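Local atomic coordinates of glycoside hydrolase family 88 protein (PDB entry 4Q88), a protein that is of unknown function but probably acts as a hydrolase of glycoside hydrolase family 88. Residues K205-R210 with S260-E265; L17-R22 with T310-D315. All coordinates share one frame; numbering follows the deposited sequence. Where two conformers were deposited one is given.

Contact 1 lies within the chain interval that contact 2 spans. In sequence the order is 17-22, 205-210, 260-265, 310-315. Contact 1 is buried and joins the entry to helix 209-225 to the loop between helices 233-249 and 272-287. Contact 2 lies at the surface and sets helix 13-30 against the exit of helix 293-311. Their centres are about 27 Å apart and their nearest atoms about 12 Å, so they do not touch. The loop after helix 293-311 relates them. It leaves contact 2 and supplies Q322 and P323, which bind W208 and R210 of contact 1. Early, middle and late parts of the helical fold are thus joined.

Contact 1 of 2, residues K205-R210 with S260-E265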
# COMPACT_ATOMS: atom_id res chain seq x y z
N LYS A 205 21.51 9.82 -2.29
CA LYS A 205 20.22 9.74 -2.95
C LYS A 205 19.11 9.58 -1.93
O LYS A 205 19.27 8.83 -0.94
CB LYS A 205 20.19 8.57 -3.89
CG LYS A 205 21.13 8.75 -5.10
CD LYS A 205 21.15 7.54 -6.03
CE LYS A 205 21.87 7.92 -7.37
NZ LYS A 205 21.73 6.83 -8.41
N ASP A 206 18.04 10.34 -2.08
CA ASP A 206 16.93 10.39 -1.13
C ASP A 206 15.71 9.55 -1.56
O ASP A 206 14.91 9.98 -2.41
CB ASP A 206 16.51 11.83 -0.91
CG ASP A 206 15.63 12.01 0.33
OD1 ASP A 206 15.42 11.05 1.13
OD2 ASP A 206 15.19 13.19 0.49
N PHE A 207 15.59 8.35 -1.00
CA PHE A 207 14.51 7.42 -1.29
C PHE A 207 13.60 7.32 -0.07
O PHE A 207 14.05 6.88 1.01
CB PHE A 207 15.06 6.04 -1.68
CG PHE A 207 15.86 6.05 -2.96
CD1 PHE A 207 15.22 6.21 -4.17
CD2 PHE A 207 17.23 5.83 -2.94
CE1 PHE A 207 15.92 6.20 -5.34
CE2 PHE A 207 17.94 5.83 -4.10
CZ PHE A 207 17.30 6.02 -5.32
N TRP A 208 12.36 7.79 -0.22
CA TRP A 208 11.44 7.78 0.91
C TRP A 208 10.95 6.39 1.21
O TRP A 208 10.35 5.75 0.33
CB TRP A 208 10.27 8.71 0.62
CG TRP A 208 9.28 8.87 1.70
CD1 TRP A 208 9.53 9.04 3.02
CD2 TRP A 208 7.86 9.00 1.54
NE1 TRP A 208 8.33 9.21 3.71
CE2 TRP A 208 7.31 9.19 2.81
CE3 TRP A 208 7.00 8.92 0.43
CZ2 TRP A 208 5.93 9.38 3.02
CZ3 TRP A 208 5.60 9.04 0.65
CH2 TRP A 208 5.10 9.25 1.94
N SER A 209 11.06 5.96 2.46
CA SER A 209 10.66 4.61 2.88
C SER A 209 9.20 4.30 2.65
O SER A 209 8.89 3.28 1.98
CB SER A 209 10.94 4.38 4.40
OG SER A 209 10.54 3.08 4.82
N ARG A 210 8.26 5.10 3.17
CA ARG A 210 6.84 4.73 2.98
C ARG A 210 6.54 4.72 1.46
O ARG A 210 5.81 3.85 0.98
CB ARG A 210 5.90 5.68 3.75
CG ARG A 210 4.51 5.49 3.30
CD ARG A 210 3.48 5.95 4.30
NE ARG A 210 3.37 7.39 4.46
CZ ARG A 210 3.49 8.04 5.62
NH1 ARG A 210 3.27 9.36 5.67
NH2 ARG A 210 3.81 7.40 6.73
N SER A 260 14.48 8.14 5.19
CA SER A 260 15.35 8.24 4.04
C SER A 260 16.17 6.97 4.03
O SER A 260 17.02 6.74 4.92
CB SER A 260 16.26 9.50 4.11
OG SER A 260 16.96 9.65 2.90
N LEU A 261 15.86 6.07 3.09
CA LEU A 261 16.29 4.69 3.18
C LEU A 261 17.80 4.50 3.26
O LEU A 261 18.26 3.66 4.03
CB LEU A 261 15.73 3.87 1.99
CG LEU A 261 14.25 3.56 2.04
CD1 LEU A 261 13.75 3.06 0.67
CD2 LEU A 261 13.92 2.57 3.14
N ILE A 262 18.55 5.31 2.50
CA ILE A 262 19.99 5.18 2.52
C ILE A 262 20.72 6.37 3.19
O ILE A 262 21.92 6.42 3.17
CB ILE A 262 20.55 4.78 1.15
CG1 ILE A 262 20.26 5.85 0.11
CG2 ILE A 262 19.93 3.45 0.68
CD1 ILE A 262 21.04 5.61 -1.17
N ASP A 263 19.98 7.24 3.90
CA ASP A 263 20.56 8.24 4.83
C ASP A 263 19.83 8.18 6.18
O ASP A 263 18.97 9.02 6.49
CB ASP A 263 20.51 9.61 4.24
CG ASP A 263 21.41 10.59 4.98
OD1 ASP A 263 21.81 10.29 6.12
OD2 ASP A 263 21.77 11.65 4.43
N PRO A 264 20.16 7.18 6.98
CA PRO A 264 19.48 7.08 8.27
C PRO A 264 19.70 8.30 9.16
O PRO A 264 18.78 8.65 9.90
CB PRO A 264 20.09 5.82 8.92
CG PRO A 264 21.07 5.28 7.97
CD PRO A 264 21.01 6.01 6.68
N GLU A 265 20.85 8.98 9.04
CA GLU A 265 21.18 10.14 9.90
C GLU A 265 20.30 11.37 9.60
O GLU A 265 20.01 12.18 10.49
CB GLU A 265 22.62 10.52 9.65
CG GLU A 265 23.68 9.62 10.24
CD GLU A 265 23.76 8.20 9.68
OE1 GLU A 265 23.58 7.97 8.47
OE2 GLU A 265 23.97 7.30 10.52
O HOH W 1 17.70 7.73 0.99
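D206, F207 and S209 meet S260 and L261 where the loop entering helix 209-225 passes a type I beta turn, S260 to D263. Both segments lie in connections between helices of the six-hairpin glycosidase fold. The extended K205 chain carries NZ to salt bridges with D181 and E183. K205 O accepts a hydrogen bond from a bridging water. The same water donates to S260 OG and accepts from the backbone N atoms of F207 and I262, so four hydrogen bonds hold it between the two segments. D206 comes next. Its CG stands anti to the backbone N (chi1 -164°), and this swings the carboxylate back to the turn. S260 OG donates to D206 OD1 at 2.7 Å, arriving 42° above the carboxylate plane. The other oxygen, OD2, is hydrogen-bonded to H198 NE2. An alanine here would probably leave S260 OG without its acceptor and H198 NE2 without its carboxylate partner. F207 brings the backbones together. L261 N donates to F207 O at 2.9 Å, in a nearly straight bond (171°). F207 CB also packs on L261 CD1 at 4.0 Å. W208 pairs with S260 in a single beta bridge, their CA atoms 5.0 Å apart. Its NE1 is hydrogen-bonded to Q322 OE1. W208 is the N-cap residue of helix 209-225. S209, in the first turn of that helix, receives the end of L261: the CD2 methyl rests 3.7 Å from S209 CB and 3.8 Å from S209 OG.

Contact 2 of 2, residues L17-R22 with T310-D315; sequences LEIIHR and TALQAD
R22 and I19 on helix 13-30 meet the chain just beyond helix 293-311 in a small surface contact, part polar and part apolar. L312 is the first residue to leave the helical path, and the loop then runs past the arginine. R22 has the largest share of the contact, followed by L312. The R22 CG is anti to the backbone N (chi1 -172°), which sends the chain out toward the loop. A bend at chi3 (-28°) then turns the guanidinium across the helix surface to E18, one turn earlier. The two groups meet side-on in a salt bridge. R22 NH2 donates to E18 OE1 at 2.9 Å, almost straight and on the syn lone pair. R22 NE donates to E18 OE2 at 3.0 Å. Both acceptors lie close to the guanidinium plane, so the pair is nearly coplanar, which would restrict rotation of the guanidinium.

NH1 is left to face the loop. Helix 13-30 is the first helix of this six-hairpin glycosidase fold, and through R22 it reaches a late connection of the same fold. R22 NH1 donates to Q313 O, at the guanidinium edge, and to A314 O. Both bonds are weak, 3.2 Å long and strongly bent. A314 O also sits 3.2 Å from R22 CD, so the arginine stem packs closely on the loop backbone. Beside the guanidinium is an apolar patch. L312 CD2 lies 3.8 Å from I19 CG2 and equally near R22 NH1. L312 also touches I318, farther along the loop. I19 is buried, with F347 of helix 341-358 and K308 of helix 293-311 also against its side chain.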
# COMPACT_ATOMS: atom_id res chain seq x y z
N LEU A 17 -2.84 -14.38 15.71
CA LEU A 17 -4.23 -14.03 15.58
C LEU A 17 -4.69 -13.16 16.73
O LEU A 17 -5.50 -12.24 16.53
CB LEU A 17 -5.11 -15.30 15.44
CG LEU A 17 -4.92 -15.96 14.09
CD1 LEU A 17 -5.47 -17.39 14.09
CD2 LEU A 17 -5.54 -15.16 12.94
N GLU A 18 -4.22 -13.44 17.95
CA GLU A 18 -4.53 -12.57 19.08
C GLU A 18 -4.13 -11.10 18.79
O GLU A 18 -4.88 -10.16 19.11
CB GLU A 18 -3.83 -13.06 20.36
CG GLU A 18 -4.22 -12.25 21.58
CD GLU A 18 -3.44 -10.94 21.72
OE1 GLU A 18 -2.23 -10.90 21.40
OE2 GLU A 18 -4.03 -9.94 22.19
N ILE A 19 -2.95 -10.93 18.24
CA ILE A 19 -2.44 -9.59 17.85
C ILE A 19 -3.34 -8.95 16.80
O ILE A 19 -3.78 -7.81 16.97
CB ILE A 19 -1.00 -9.67 17.33
CG1 ILE A 19 -0.06 -9.98 18.51
CG2 ILE A 19 -0.62 -8.35 16.65
CD1 ILE A 19 1.35 -10.36 18.12
N ILE A 20 -3.66 -9.72 15.75
CA ILE A 20 -4.50 -9.23 14.67
C ILE A 20 -5.84 -8.77 15.22
O ILE A 20 -6.30 -7.66 14.95
CB ILE A 20 -4.63 -10.30 13.58
CG1 ILE A 20 -3.30 -10.43 12.84
CG2 ILE A 20 -5.71 -9.94 12.58
CD1 ILE A 20 -3.24 -11.59 11.88
N HIS A 21 -6.46 -9.61 16.03
CA HIS A 21 -7.75 -9.23 16.56
C HIS A 21 -7.67 -8.07 17.56
O HIS A 21 -8.54 -7.22 17.55
CB HIS A 21 -8.44 -10.45 17.17
CG HIS A 21 -8.86 -11.47 16.18
ND1 HIS A 21 -9.76 -11.20 15.18
CD2 HIS A 21 -8.52 -12.77 16.03
CE1 HIS A 21 -9.98 -12.29 14.48
NE2 HIS A 21 -9.21 -13.25 14.95
N ARG A 22 -6.62 -8.02 18.39
CA ARG A 22 -6.42 -6.91 19.33
C ARG A 22 -6.37 -5.57 18.59
O ARG A 22 -7.10 -4.62 18.89
CB ARG A 22 -5.13 -7.11 20.12
CG ARG A 22 -4.98 -6.09 21.23
CD ARG A 22 -3.61 -6.01 21.86
NE ARG A 22 -2.81 -7.24 21.84
CZ ARG A 22 -1.48 -7.24 21.92
NH1 ARG A 22 -0.80 -6.10 22.03
NH2 ARG A 22 -0.82 -8.38 21.85
N THR A 310 8.15 -3.36 19.11
CA THR A 310 8.29 -1.92 19.23
C THR A 310 7.09 -1.13 18.69
O THR A 310 6.60 -0.22 19.35
CB THR A 310 9.60 -1.46 18.58
OG1 THR A 310 10.70 -2.10 19.25
CG2 THR A 310 9.78 0.03 18.64
N ALA A 311 6.63 -1.43 17.47
CA ALA A 311 5.52 -0.65 16.93
C ALA A 311 4.21 -0.95 17.65
O ALA A 311 3.46 -0.04 18.01
CB ALA A 311 5.38 -0.92 15.44
N LEU A 312 3.93 -2.24 17.82
CA LEU A 312 2.73 -2.67 18.53
C LEU A 312 2.78 -2.27 19.99
O LEU A 312 3.76 -2.58 20.67
CB LEU A 312 2.61 -4.19 18.46
CG LEU A 312 1.42 -4.86 19.14
CD1 LEU A 312 0.13 -4.38 18.53
CD2 LEU A 312 1.52 -6.36 19.04
N GLN A 313 1.75 -1.58 20.45
CA GLN A 313 1.61 -1.29 21.87
C GLN A 313 0.61 -2.27 22.51
O GLN A 313 -0.14 -2.97 21.81
CB GLN A 313 1.20 0.17 22.04
CG GLN A 313 2.14 1.12 21.28
CD GLN A 313 1.85 2.59 21.51
OE1 GLN A 313 0.90 2.95 22.22
NE2 GLN A 313 2.67 3.46 20.92
N ALA A 314 0.63 -2.36 23.84
CA ALA A 314 -0.20 -3.34 24.55
C ALA A 314 -1.68 -3.31 24.23
O ALA A 314 -2.30 -4.34 24.19
CB ALA A 314 -0.02 -3.19 26.08
N ASP A 315 -2.26 -2.13 24.07
CA ASP A 315 -3.69 -2.04 23.78
C ASP A 315 -4.07 -2.21 22.28
O ASP A 315 -5.24 -2.14 21.93
CB ASP A 315 -4.25 -0.73 24.33
CG ASP A 315 -3.75 0.50 23.59
OD1 ASP A 315 -2.80 0.45 22.75
OD2 ASP A 315 -4.34 1.55 23.89